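Fructokinase (PDB 3LJS) is probably an ATP-dependent sugar kinase of the PfkB (ribokinase-like) family that phosphorylates fructose. Local coordinates at residues Arg297-Leu305 against Pro317-Ile326; Phe122-Phe133 against Val148-Ala159. All coordinates share one frame; numbering follows the deposited sequence.

Contact 1. Residues Arg297-Leu305 against Pro317-Ile326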
loop_
_atom_site.group_PDB
_atom_site.type_symbol
_atom_site.label_atom_id
_atom_site.label_comp_id
_atom_site.label_asym_id
_atom_site.label_seq_id
_atom_site.Cartn_x
_atom_site.Cartn_y
_atom_site.Cartn_z
ATOM N N ARG B 297 4.318 3.073 38.080
ATOM C CA ARG B 297 4.252 4.534 38.077
ATOM C C ARG B 297 5.233 5.034 37.012
ATOM O O ARG B 297 4.951 5.986 36.282
ATOM C CB ARG B 297 4.652 5.123 39.434
ATOM C CG ARG B 297 4.875 6.638 39.372
ATOM C CD ARG B 297 5.350 7.230 40.698
ATOM N NE ARG B 297 4.325 7.127 41.733
ATOM C CZ ARG B 297 4.379 6.289 42.764
ATOM N NH1 ARG B 297 5.417 5.474 42.916
ATOM N NH2 ARG B 297 3.386 6.262 43.642
ATOM N N PHE B 298 6.394 4.388 36.943
ATOM C CA PHE B 298 7.412 4.743 35.957
ATOM C C PHE B 298 6.836 4.535 34.556
ATOM O O PHE B 298 6.945 5.403 33.687
ATOM C CB PHE B 298 8.645 3.847 36.127
ATOM C CG PHE B 298 9.753 4.147 35.162
ATOM C CD1 PHE B 298 10.753 5.060 35.493
ATOM C CD2 PHE B 298 9.792 3.531 33.909
ATOM C CE1 PHE B 298 11.779 5.358 34.590
ATOM C CE2 PHE B 298 10.812 3.820 32.997
ATOM C CZ PHE B 298 11.808 4.735 33.334
ATOM N N ALA B 299 6.238 3.368 34.340
ATOM C CA ALA B 299 5.648 3.039 33.042
ATOM C C ALA B 299 4.606 4.082 32.631
ATOM O O ALA B 299 4.552 4.497 31.466
ATOM C CB ALA B 299 5.014 1.652 33.099
ATOM N N ALA B 300 3.783 4.507 33.586
ATOM C CA ALA B 300 2.751 5.505 33.311
ATOM C C ALA B 300 3.397 6.834 32.920
ATOM O O ALA B 300 2.894 7.549 32.049
ATOM C CB ALA B 300 1.863 5.693 34.535
ATOM N N ALA B 301 4.516 7.162 33.562
ATOM C CA ALA B 301 5.213 8.410 33.259
ATOM C C ALA B 301 5.736 8.392 31.828
ATOM O O ALA B 301 5.672 9.399 31.130
ATOM C CB ALA B 301 6.363 8.625 34.240
ATOM N N VAL B 302 6.258 7.247 31.393
ATOM C CA VAL B 302 6.763 7.112 30.029
ATOM C C VAL B 302 5.600 7.311 29.041
ATOM O O VAL B 302 5.715 8.046 28.055
ATOM C CB VAL B 302 7.385 5.703 29.796
ATOM C CG1 VAL B 302 7.817 5.553 28.333
ATOM C CG2 VAL B 302 8.589 5.501 30.721
ATOM N N GLY B 303 4.479 6.651 29.320
ATOM C CA GLY B 303 3.318 6.765 28.455
ATOM C C GLY B 303 2.791 8.184 28.382
ATOM O O GLY B 303 2.342 8.635 27.331
ATOM N N ALA B 304 2.854 8.897 29.502
ATOM C CA ALA B 304 2.368 10.270 29.555
ATOM C C ALA B 304 3.250 11.242 28.773
ATOM O O ALA B 304 2.758 12.239 28.239
ATOM C CB ALA B 304 2.252 10.722 31.015
ATOM N N LEU B 305 4.546 10.952 28.699
ATOM C CA LEU B 305 5.485 11.825 27.995
ATOM C C LEU B 305 5.614 11.539 26.506
ATOM O O LEU B 305 6.031 12.413 25.739
ATOM C CB LEU B 305 6.867 11.736 28.644
ATOM C CG LEU B 305 7.031 12.392 30.019
ATOM C CD1 LEU B 305 8.348 11.953 30.649
ATOM C CD2 LEU B 305 6.981 13.908 29.865
ATOM N N PRO B 317 10.332 9.490 25.316
ATOM C CA PRO B 317 11.122 10.213 26.316
ATOM C C PRO B 317 12.391 9.492 26.776
ATOM O O PRO B 317 12.465 8.262 26.756
ATOM C CB PRO B 317 10.129 10.390 27.453
ATOM C CG PRO B 317 9.407 9.061 27.430
ATOM C CD PRO B 317 9.156 8.850 25.936
HETATM N N MSE B 318 13.386 10.273 27.183
HETATM C CA MSE B 318 14.632 9.724 27.691
HETATM C C MSE B 318 14.445 9.481 29.188
HETATM O O MSE B 318 13.508 10.002 29.797
HETATM C CB MSE B 318 15.787 10.702 27.468
HETATM C CG MSE B 318 16.077 11.004 26.008
HETATM SE SE MSE B 318 17.592 12.213 25.831
HETATM C CE MSE B 318 16.733 13.832 26.453
ATOM N N LEU B 319 15.335 8.691 29.778
ATOM C CA LEU B 319 15.236 8.377 31.199
ATOM C C LEU B 319 15.162 9.633 32.070
ATOM O O LEU B 319 14.304 9.743 32.945
ATOM C CB LEU B 319 16.419 7.507 31.631
ATOM C CG LEU B 319 16.456 7.119 33.112
ATOM C CD1 LEU B 319 15.174 6.382 33.485
ATOM C CD2 LEU B 319 17.673 6.246 33.382
ATOM N N SER B 320 16.049 10.590 31.812
ATOM C CA SER B 320 16.079 11.827 32.588
ATOM C C SER B 320 14.731 12.551 32.595
ATOM O O SER B 320 14.301 13.062 33.630
ATOM C CB SER B 320 17.161 12.762 32.040
ATOM O OG SER B 320 16.945 13.024 30.661
ATOM N N GLU B 321 14.073 12.595 31.441
ATOM C CA GLU B 321 12.781 13.260 31.316
ATOM C C GLU B 321 11.676 12.531 32.074
ATOM O O GLU B 321 10.800 13.163 32.667
ATOM C CB GLU B 321 12.407 13.381 29.840
ATOM C CG GLU B 321 13.436 14.155 29.044
ATOM C CD GLU B 321 13.094 14.240 27.575
ATOM O OE1 GLU B 321 12.857 13.180 26.960
ATOM O OE2 GLU B 321 13.071 15.364 27.033
ATOM N N VAL B 322 11.710 11.203 32.046
ATOM C CA VAL B 322 10.713 10.417 32.763
ATOM C C VAL B 322 10.909 10.591 34.272
ATOM O O VAL B 322 9.952 10.832 35.009
ATOM C CB VAL B 322 10.826 8.918 32.421
ATOM C CG1 VAL B 322 9.842 8.116 33.276
ATOM C CG2 VAL B 322 10.553 8.705 30.941
ATOM N N LEU B 323 12.151 10.469 34.733
ATOM C CA LEU B 323 12.432 10.623 36.153
ATOM C C LEU B 323 12.096 12.033 36.645
ATOM O O LEU B 323 11.634 12.199 37.771
ATOM C CB LEU B 323 13.900 10.279 36.450
ATOM C CG LEU B 323 14.281 8.809 36.208
ATOM C CD1 LEU B 323 15.765 8.593 36.496
ATOM C CD2 LEU B 323 13.430 7.906 37.108
ATOM N N SER B 324 12.311 13.047 35.802
ATOM C CA SER B 324 12.004 14.420 36.194
ATOM C C SER B 324 10.510 14.588 36.391
ATOM O O SER B 324 10.078 15.272 37.321
ATOM C CB SER B 324 12.482 15.426 35.136
ATOM O OG SER B 324 13.893 15.450 35.064
ATOM N N LEU B 325 9.718 13.978 35.511
ATOM C CA LEU B 325 8.264 14.075 35.627
ATOM C C LEU B 325 7.797 13.450 36.935
ATOM O O LEU B 325 6.971 14.019 37.652
ATOM C CB LEU B 325 7.569 13.370 34.456
ATOM C CG LEU B 325 6.050 13.223 34.612
ATOM C CD1 LEU B 325 5.404 14.596 34.760
ATOM C CD2 LEU B 325 5.473 12.485 33.409
ATOM N N ILE B 326 8.327 12.271 37.244
ATOM C CA ILE B 326 7.956 11.575 38.471
ATOM C C ILE B 326 8.389 12.380 39.696
ATOM O O ILE B 326 7.655 12.479 40.681
ATOM C CB ILE B 326 8.608 10.188 38.534
ATOM C CG1 ILE B 326 8.112 9.334 37.364
ATOM C CG2 ILE B 326 8.283 9.521 39.868
ATOM C CD1 ILE B 326 8.850 8.013 37.216
#

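Contact 2. Residues Phe122-Phe133 against Val148-Ala159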
loop_
_atom_site.group_PDB
_atom_site.type_symbol
_atom_site.label_atom_id
_atom_site.label_comp_id
_atom_site.label_asym_id
_atom_site.label_seq_id
_atom_site.Cartn_x
_atom_site.Cartn_y
_atom_site.Cartn_z
ATOM N N PHE B 122 14.616 -17.320 13.539
ATOM C CA PHE B 122 15.030 -16.992 14.904
ATOM C C PHE B 122 16.507 -17.327 15.046
ATOM O O PHE B 122 17.007 -18.232 14.379
ATOM C CB PHE B 122 14.250 -17.811 15.936
ATOM C CG PHE B 122 12.875 -17.288 16.223
ATOM C CD1 PHE B 122 12.685 -15.963 16.592
ATOM C CD2 PHE B 122 11.776 -18.135 16.172
ATOM C CE1 PHE B 122 11.420 -15.488 16.913
ATOM C CE2 PHE B 122 10.505 -17.671 16.493
ATOM C CZ PHE B 122 10.331 -16.343 16.863
ATOM N N GLN B 123 17.199 -16.599 15.915
ATOM C CA GLN B 123 18.619 -16.828 16.154
ATOM C C GLN B 123 18.841 -17.176 17.624
ATOM O O GLN B 123 18.364 -16.475 18.520
ATOM C CB GLN B 123 19.408 -15.578 15.789
ATOM C CG GLN B 123 19.389 -15.259 14.314
ATOM C CD GLN B 123 19.843 -13.849 14.034
ATOM O OE1 GLN B 123 20.828 -13.380 14.604
ATOM N NE2 GLN B 123 19.132 -13.162 13.149
ATOM N N ASP B 124 19.568 -18.259 17.873
ATOM C CA ASP B 124 19.822 -18.691 19.239
ATOM C C ASP B 124 20.448 -17.609 20.114
ATOM O O ASP B 124 20.149 -17.528 21.300
ATOM C CB ASP B 124 20.692 -19.952 19.238
ATOM C CG ASP B 124 19.944 -21.172 18.719
ATOM O OD1 ASP B 124 18.773 -21.018 18.308
ATOM O OD2 ASP B 124 20.518 -22.284 18.721
ATOM N N ALA B 125 21.299 -16.773 19.529
ATOM C CA ALA B 125 21.949 -15.702 20.283
ATOM C C ALA B 125 20.932 -14.705 20.857
ATOM O O ALA B 125 21.157 -14.125 21.922
ATOM C CB ALA B 125 22.954 -14.974 19.398
ATOM N N SER B 126 19.823 -14.504 20.146
ATOM C CA SER B 126 18.766 -13.591 20.591
ATOM C C SER B 126 18.157 -14.072 21.904
ATOM O O SER B 126 18.009 -13.302 22.853
ATOM C CB SER B 126 17.650 -13.503 19.541
ATOM O OG SER B 126 18.117 -12.926 18.337
ATOM N N PHE B 127 17.793 -15.349 21.944
ATOM C CA PHE B 127 17.190 -15.939 23.133
ATOM C C PHE B 127 18.190 -16.135 24.273
ATOM O O PHE B 127 17.823 -16.049 25.443
ATOM C CB PHE B 127 16.522 -17.268 22.766
ATOM C CG PHE B 127 15.313 -17.109 21.883
ATOM C CD1 PHE B 127 14.076 -16.774 22.430
ATOM C CD2 PHE B 127 15.421 -17.242 20.499
ATOM C CE1 PHE B 127 12.957 -16.571 21.615
ATOM C CE2 PHE B 127 14.305 -17.038 19.672
ATOM C CZ PHE B 127 13.071 -16.702 20.234
ATOM N N SER B 128 19.451 -16.386 23.940
ATOM C CA SER B 128 20.466 -16.567 24.976
ATOM C C SER B 128 20.606 -15.305 25.818
ATOM O O SER B 128 20.629 -15.372 27.046
ATOM C CB SER B 128 21.826 -16.906 24.359
ATOM O OG SER B 128 21.801 -18.184 23.756
ATOM N N ASP B 129 20.688 -14.157 25.151
ATOM C CA ASP B 129 20.848 -12.875 25.834
ATOM C C ASP B 129 19.540 -12.216 26.271
ATOM O O ASP B 129 19.566 -11.191 26.948
ATOM C CB ASP B 129 21.606 -11.885 24.940
ATOM C CG ASP B 129 22.912 -12.453 24.406
ATOM O OD1 ASP B 129 23.675 -13.054 25.197
ATOM O OD2 ASP B 129 23.179 -12.289 23.195
ATOM N N ALA B 130 18.403 -12.795 25.900
ATOM C CA ALA B 130 17.120 -12.198 26.254
ATOM C C ALA B 130 16.620 -12.464 27.670
ATOM O O ALA B 130 16.661 -13.588 28.169
ATOM C CB ALA B 130 16.054 -12.631 25.256
ATOM N N LEU B 131 16.140 -11.407 28.310
ATOM C CA LEU B 131 15.573 -11.513 29.643
ATOM C C LEU B 131 14.055 -11.389 29.490
ATOM O O LEU B 131 13.293 -11.860 30.337
ATOM C CB LEU B 131 16.100 -10.394 30.547
ATOM C CG LEU B 131 15.466 -10.285 31.942
ATOM C CD1 LEU B 131 15.560 -11.618 32.670
ATOM C CD2 LEU B 131 16.169 -9.189 32.732
ATOM N N ILE B 132 13.632 -10.759 28.395
ATOM C CA ILE B 132 12.209 -10.554 28.100
ATOM C C ILE B 132 11.922 -10.759 26.609
ATOM O O ILE B 132 12.732 -10.387 25.760
ATOM C CB ILE B 132 11.764 -9.117 28.480
ATOM C CG1 ILE B 132 12.051 -8.863 29.963
ATOM C CG2 ILE B 132 10.265 -8.926 28.197
ATOM C CD1 ILE B 132 11.707 -7.457 30.422
ATOM N N PHE B 133 10.777 -11.370 26.306
ATOM C CA PHE B 133 10.335 -11.593 24.926
ATOM C C PHE B 133 8.943 -10.965 24.877
ATOM O O PHE B 133 8.031 -11.407 25.580
ATOM C CB PHE B 133 10.233 -13.094 24.620
ATOM C CG PHE B 133 9.744 -13.412 23.219
ATOM C CD1 PHE B 133 10.644 -13.579 22.172
ATOM C CD2 PHE B 133 8.381 -13.570 22.959
ATOM C CE1 PHE B 133 10.203 -13.902 20.885
ATOM C CE2 PHE B 133 7.922 -13.895 21.671
ATOM C CZ PHE B 133 8.836 -14.061 20.634
ATOM N N VAL B 148 4.521 -19.302 14.660
ATOM C CA VAL B 148 5.866 -18.757 14.836
ATOM C C VAL B 148 5.912 -17.946 16.142
ATOM O O VAL B 148 6.876 -18.032 16.911
ATOM C CB VAL B 148 6.254 -17.845 13.643
ATOM C CG1 VAL B 148 7.535 -17.087 13.952
ATOM C CG2 VAL B 148 6.441 -18.696 12.376
ATOM N N THR B 149 4.858 -17.174 16.399
ATOM C CA THR B 149 4.799 -16.369 17.614
ATOM C C THR B 149 4.740 -17.289 18.847
ATOM O O THR B 149 5.453 -17.066 19.827
ATOM C CB THR B 149 3.568 -15.412 17.610
ATOM O OG1 THR B 149 3.588 -14.604 16.423
ATOM C CG2 THR B 149 3.598 -14.480 18.825
ATOM N N PHE B 150 3.916 -18.332 18.793
ATOM C CA PHE B 150 3.811 -19.245 19.926
ATOM C C PHE B 150 5.154 -19.923 20.192
ATOM O O PHE B 150 5.576 -20.037 21.341
ATOM C CB PHE B 150 2.736 -20.310 19.681
ATOM C CG PHE B 150 1.359 -19.749 19.425
ATOM C CD1 PHE B 150 0.885 -18.657 20.150
ATOM C CD2 PHE B 150 0.519 -20.343 18.485
ATOM C CE1 PHE B 150 -0.409 -18.163 19.945
ATOM C CE2 PHE B 150 -0.779 -19.859 18.272
ATOM C CZ PHE B 150 -1.242 -18.769 19.003
ATOM N N GLU B 151 5.826 -20.358 19.126
ATOM C CA GLU B 151 7.120 -21.019 19.254
ATOM C C GLU B 151 8.138 -20.067 19.870
ATOM O O GLU B 151 8.972 -20.473 20.681
ATOM C CB GLU B 151 7.609 -21.506 17.884
ATOM C CG GLU B 151 8.931 -22.271 17.897
ATOM C CD GLU B 151 8.939 -23.478 18.844
ATOM O OE1 GLU B 151 7.860 -24.046 19.123
ATOM O OE2 GLU B 151 10.037 -23.871 19.298
ATOM N N GLY B 152 8.071 -18.799 19.475
ATOM C CA GLY B 152 8.977 -17.818 20.039
ATOM C C GLY B 152 8.729 -17.667 21.533
ATOM O O GLY B 152 9.672 -17.565 22.323
HETATM N N MSE B 153 7.458 -17.650 21.927
HETATM C CA MSE B 153 7.110 -17.520 23.337
HETATM C C MSE B 153 7.562 -18.751 24.121
HETATM O O MSE B 153 8.038 -18.628 25.251
HETATM C CB MSE B 153 5.599 -17.328 23.500
HETATM C CG MSE B 153 5.052 -16.046 22.881
HETATM SE SE MSE B 153 3.101 -15.953 22.971
HETATM C CE MSE B 153 2.899 -14.893 24.571
ATOM N N ARG B 154 7.419 -19.937 23.527
ATOM C CA ARG B 154 7.832 -21.168 24.198
ATOM C C ARG B 154 9.353 -21.249 24.304
ATOM O O ARG B 154 9.900 -21.711 25.309
ATOM C CB ARG B 154 7.297 -22.402 23.452
ATOM C CG ARG B 154 5.785 -22.587 23.564
ATOM C CD ARG B 154 5.313 -23.882 22.891
ATOM N NE ARG B 154 5.591 -23.895 21.458
ATOM C CZ ARG B 154 4.658 -23.877 20.511
ATOM N NH1 ARG B 154 3.372 -23.847 20.841
ATOM N NH2 ARG B 154 5.011 -23.883 19.229
ATOM N N ARG B 155 10.034 -20.798 23.258
ATOM C CA ARG B 155 11.490 -20.813 23.231
ATOM C C ARG B 155 12.020 -19.811 24.268
ATOM O O ARG B 155 12.971 -20.088 24.999
ATOM C CB ARG B 155 11.973 -20.452 21.818
ATOM C CG ARG B 155 13.425 -20.779 21.535
ATOM C CD ARG B 155 13.707 -20.771 20.030
ATOM N NE ARG B 155 12.963 -21.813 19.321
ATOM C CZ ARG B 155 13.120 -22.106 18.029
ATOM N NH1 ARG B 155 13.998 -21.433 17.292
ATOM N NH2 ARG B 155 12.405 -23.079 17.476
ATOM N N ALA B 156 11.387 -18.646 24.334
ATOM C CA ALA B 156 11.791 -17.616 25.281
ATOM C C ALA B 156 11.703 -18.145 26.711
ATOM O O ALA B 156 12.641 -18.008 27.491
ATOM C CB ALA B 156 10.899 -16.381 25.121
ATOM N N GLN B 157 10.571 -18.750 27.048
ATOM C CA GLN B 157 10.358 -19.283 28.387
ATOM C C GLN B 157 11.433 -20.307 28.738
ATOM O O GLN B 157 12.042 -20.240 29.808
ATOM C CB GLN B 157 8.965 -19.921 28.478
ATOM C CG GLN B 157 8.573 -20.437 29.863
ATOM C CD GLN B 157 9.237 -21.757 30.210
ATOM O OE1 GLN B 157 9.314 -22.661 29.377
ATOM N NE2 GLN B 157 9.705 -21.881 31.449
ATOM N N ALA B 158 11.679 -21.239 27.825
ATOM C CA ALA B 158 12.678 -22.273 28.054
ATOM C C ALA B 158 14.094 -21.707 28.168
ATOM O O ALA B 158 14.945 -22.304 28.820
ATOM C CB ALA B 158 12.619 -23.309 26.938
ATOM N N ALA B 159 14.338 -20.559 27.539
ATOM C CA ALA B 159 15.656 -19.923 27.569
ATOM C C ALA B 159 15.850 -18.974 28.751
ATOM O O ALA B 159 16.863 -18.282 28.838
ATOM C CB ALA B 159 15.906 -19.174 26.260
#

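Contact 1. Residues Arg297-Leu305 against Pro317-Ile326
Phe298 and Val322 interlock, each a knob in a hole of the other helix. The hole for Phe298 is formed by Leu319, Val322, Leu323 and Ile326; that for Val322 by Phe298, Ala301, Val302 and Leu305. The short helical axes come within 9.1 Å and their directions diverge by 111°, a steep crossing that packs the last helix, 319-328, on helix 289-305.

Val322 CG1 makes a CH-pi contact with the Phe298 ring, lying over a face 3.9 Å from its centroid, displaced toward the rim. Leu319 CD1 and Leu323 CD2 meet the same ring in its plane, at the edge. With CG anti to the backbone N (chi1 -179°), the ring swings toward helix 319-326 although its CB points along the interface.

Aliphatic contacts make up the rest. The two methyls of Val322 divide the work: CG1 also meets Ala301 CB at 3.6 Å, while CG2 faces Val302 CG2 at 3.8 Å. Ala301 CB further receives Ile326 CG1 at 3.6 Å, its small size letting both branched residues settle against the helix. At the C-terminal end of 297-305, Leu305 CD1 reaches the backbone of helix 319-326, 3.5 Å from Val322 CA, its CG packs on Leu325 CD2, and its CB rests on Pro317 CB at 3.7 Å.

The side-chain hydrogen bonds lie within 317-326: the backbone N of N-cap Met318, a selenomethionine, donates to Glu321 OE1 at 3.0 Å and 174°, and OE1 accepts through its anti lone pair. Leu49 of the adjacent helix 38-49 also touches Phe298 and Val322. Since the cross-contact consists almost entirely of carbon surfaces, its cohesion should come from shape fit and the hydrophobic effect, while the Met318-Glu321 bond serves the helix start.

Contact 2. Residues Phe122-Phe133 against Val148-Ala159
Arg155 lays its aliphatic part across the Phe127 ring: CG stands 4.0 Å from the ring centroid and 3° off the normal, a CH-pi contact centred on the face. CG is anti to the backbone N (chi1 -165°), which carries the chain over that ring, and a bend at chi3 then brings the guanidinium to Phe122. There Phe122 CD2 lies over a guanidinium face, but the two planes are inclined by 60°, so this is no parallel stack. Arg155 NH2 bonds Glu151 OE2 at 3.1 Å, a salt bridge within the helix that steadies this end.

Gly152 is where the three phenylalanines converge. With no side chain there, the rings come close to its backbone: Phe133 turns a face to its carbonyl, with O 3.8 Å above the plane over the ring centre; Phe127 CE1 approaches the same O at 3.5 Å, and Phe122 CZ lies 3.8 Å from Gly152 CA. Phe122 also presents its edge to Val148 O, in the ring plane. At the base of the Phe133 side chain, Ala156 CB meets Phe133 CB at 3.4 Å, while Met153, a selenomethionine, runs at about a right angle to that side chain and brings CG to 3.8 Å from Phe133 CE2.

Phe133 thus packs helix 143-158 on the central sheet, and Phe122 and Phe127 join it to the segment leading into strand 130-136, within the beta-alpha-beta unit 130-136, 143-158, 162-166 of a ribokinase-like alpha/beta core.

Overall arrangement
The two contacts join different elements: contact 1 pairs helix 289-305 with the C-terminal helix 319-328, whereas contact 2 packs helix 143-158 against helix 124-129 and strand 130-136 of the large central sheet. Their centres lie 28 Å apart, and their nearest atoms about 12 Å apart, without touching. Contact 2 is the more buried, with eight of its ten touching residues enclosed; contact 1 has five of thirteen and is partly at the surface. Chemistry follows place. Contact 1 is mainly an aliphatic mesh around a single ring, while contact 2 gathers three rings about a glycine, with an arginine and its salt bridge at the margin.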